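Side-chain contact in amphinase-2 (Rana pipiens, PDB 2P7S), which cleaves RNA as a cytotoxic endonuclease of the pancreatic ribonuclease family, cutting poly(U), poly(C) and dinucleotides such as CpA and UpA: residues N27-D32 with N45-S50. Numbering follows the deposited sequence. Where two conformers were deposited one is given.
Sequences NRTMND and NTFIHS. With NAG (2-acetamido-2-deoxy-beta-D-glucopyranose), chain B; ACT (acetate ion), chain C.
M30 brings its sulfur to the edge of the F47 ring, a Met-aromatic contact inside the ribonuclease A-type fold, where T29 of helix 26-29 and the neighbouring M30 pack on strand 45-49. M30 SD lies near the ring plane, 3.7 Å from F47 CE1, and the line to it from the ring centroid runs 84° off the normal, so the polarisable sulfur meets the ring's hydrogen-bearing rim. Bends at chi2 (-58°) and chi3 (-76°) curl the flexible thioether so that M30 CE also lies against N45 CB, 3.8 Å away. The methyl of T29 approaches the same outer end of the ring obliquely, with T29 CG2 3.8 Å from F47 CE2; with CG2 anti to the backbone N, this branched residue turns its apolar arm inward. Replacing M30 by alanine removes the thioether, which is likely to open a gap at the F47 ring edge and leave N45 CB without the apolar neighbour it meets here. F24 meets the F47 ring, and C79 of strand 74-83 touches both F47 and M30. N45 belongs, by similarity, to the substrate site beside the probable catalytic H15, which places this packing next to what is probably the active site. An asparagine suits that border: its CB faces the sulfur, while N45 ND2 sits 3.2 Å above the F47 ring plane, toward the rim, and is hydrogen-bonded to K14 O.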
# COMPACT_ATOMS: atom_id res chain seq x y z
N ASN A 27 -9.17 -8.04 8.88
CA ASN A 27 -10.61 -8.24 8.86
C ASN A 27 -11.39 -6.95 9.03
O ASN A 27 -12.51 -6.83 8.53
CB ASN A 27 -11.02 -9.25 9.94
CG ASN A 27 -10.31 -10.56 9.77
OD1 ASN A 27 -10.11 -11.01 8.64
ND2 ASN A 27 -9.94 -11.18 10.88
N ARG A 28 -10.78 -5.99 9.71
CA ARG A 28 -11.41 -4.70 9.94
C ARG A 28 -11.23 -3.75 8.74
O ARG A 28 -12.20 -3.29 8.15
CB ARG A 28 -10.81 -4.03 11.18
CG ARG A 28 -11.28 -2.59 11.40
CD ARG A 28 -10.33 -1.81 12.31
NE ARG A 28 -10.26 -2.34 13.67
CZ ARG A 28 -9.13 -2.63 14.31
NH1 ARG A 28 -7.96 -2.43 13.71
NH2 ARG A 28 -9.15 -3.10 15.55
N THR A 29 -9.97 -3.50 8.39
CA THR A 29 -9.65 -2.56 7.32
C THR A 29 -10.00 -3.00 5.90
O THR A 29 -10.43 -2.17 5.09
CB THR A 29 -8.17 -2.16 7.40
OG1 THR A 29 -7.88 -1.76 8.75
CG2 THR A 29 -7.87 -1.01 6.46
N MET A 30 -9.82 -4.28 5.58
CA MET A 30 -10.17 -4.76 4.24
C MET A 30 -11.68 -4.61 4.03
O MET A 30 -12.18 -4.63 2.90
CB MET A 30 -9.77 -6.23 4.06
CG MET A 30 -8.27 -6.48 3.91
SD MET A 30 -7.51 -5.60 2.52
CE MET A 30 -8.05 -6.59 1.12
N ASN A 31 -12.42 -4.48 5.13
CA ASN A 31 -13.87 -4.33 5.05
C ASN A 31 -14.33 -2.96 5.53
O ASN A 31 -15.52 -2.75 5.81
CB ASN A 31 -14.55 -5.43 5.88
CG ASN A 31 -14.28 -6.81 5.33
OD1 ASN A 31 -14.65 -7.12 4.20
ND2 ASN A 31 -13.63 -7.66 6.13
N ASP A 32 -13.39 -2.03 5.62
CA ASP A 32 -13.68 -0.68 6.05
C ASP A 32 -13.83 0.22 4.83
O ASP A 32 -12.85 0.51 4.14
CB ASP A 32 -12.54 -0.17 6.94
CG ASP A 32 -12.87 1.15 7.62
OD1 ASP A 32 -13.75 1.88 7.11
OD2 ASP A 32 -12.24 1.45 8.65
N ASN A 45 -4.38 -7.18 -0.66
CA ASN A 45 -3.88 -5.81 -0.58
C ASN A 45 -2.73 -5.68 0.40
O ASN A 45 -2.69 -6.38 1.42
CB ASN A 45 -4.98 -4.82 -0.16
CG ASN A 45 -4.55 -3.37 -0.38
OD1 ASN A 45 -4.32 -2.96 -1.51
ND2 ASN A 45 -4.44 -2.61 0.70
N THR A 46 -1.79 -4.79 0.09
CA THR A 46 -0.64 -4.57 0.96
C THR A 46 -0.69 -3.16 1.56
O THR A 46 -0.95 -2.18 0.85
CB THR A 46 0.69 -4.76 0.19
OG1 THR A 46 0.83 -6.14 -0.18
CG2 THR A 46 1.88 -4.37 1.06
N PHE A 47 -0.48 -3.07 2.87
CA PHE A 47 -0.50 -1.81 3.59
C PHE A 47 0.89 -1.40 4.04
O PHE A 47 1.67 -2.23 4.52
CB PHE A 47 -1.43 -1.91 4.80
CG PHE A 47 -2.86 -2.14 4.44
CD1 PHE A 47 -3.36 -3.42 4.26
CD2 PHE A 47 -3.71 -1.05 4.25
CE1 PHE A 47 -4.69 -3.62 3.88
CE2 PHE A 47 -5.05 -1.24 3.87
CZ PHE A 47 -5.54 -2.52 3.69
N ILE A 48 1.20 -0.12 3.91
CA ILE A 48 2.51 0.41 4.27
C ILE A 48 2.41 1.18 5.58
O ILE A 48 1.70 2.18 5.67
CB ILE A 48 3.03 1.38 3.17
CG1 ILE A 48 2.89 0.73 1.79
CG2 ILE A 48 4.48 1.73 3.43
CD1 ILE A 48 2.91 1.73 0.64
N HIS A 49 3.12 0.70 6.60
CA HIS A 49 3.10 1.33 7.92
C HIS A 49 4.13 2.45 7.93
O HIS A 49 5.29 2.26 8.31
CB HIS A 49 3.44 0.30 8.99
CG HIS A 49 2.43 -0.80 9.10
ND1 HIS A 49 1.32 -0.72 9.91
CD2 HIS A 49 2.34 -1.99 8.45
CE1 HIS A 49 0.58 -1.80 9.76
NE2 HIS A 49 1.18 -2.59 8.88
N SER A 50 3.70 3.64 7.51
CA SER A 50 4.59 4.78 7.44
C SER A 50 3.84 6.09 7.22
O SER A 50 2.67 6.09 6.84
CB SER A 50 5.59 4.59 6.30
OG SER A 50 6.27 5.80 5.98
C1 NAG B . -9.09 -12.36 10.80
C2 NAG B . -8.28 -12.51 12.09
C3 NAG B . -7.41 -13.77 12.01
C4 NAG B . -8.32 -14.98 11.75
C5 NAG B . -9.09 -14.74 10.45
C6 NAG B . -10.03 -15.88 10.09
C7 NAG B . -7.24 -10.84 13.49
C8 NAG B . -6.32 -9.64 13.60
N2 NAG B . -7.43 -11.34 12.28
O3 NAG B . -6.69 -13.95 13.22
O4 NAG B . -7.53 -16.18 11.66
O5 NAG B . -9.89 -13.54 10.56
O6 NAG B . -11.04 -16.05 11.07
O7 NAG B . -7.76 -11.31 14.50
C ACT C . 2.45 -8.26 -2.66
O ACT C . 3.48 -8.26 -3.38
OXT ACT C . 1.60 -7.27 -2.45
CH3 ACT C . 2.13 -9.56 -1.95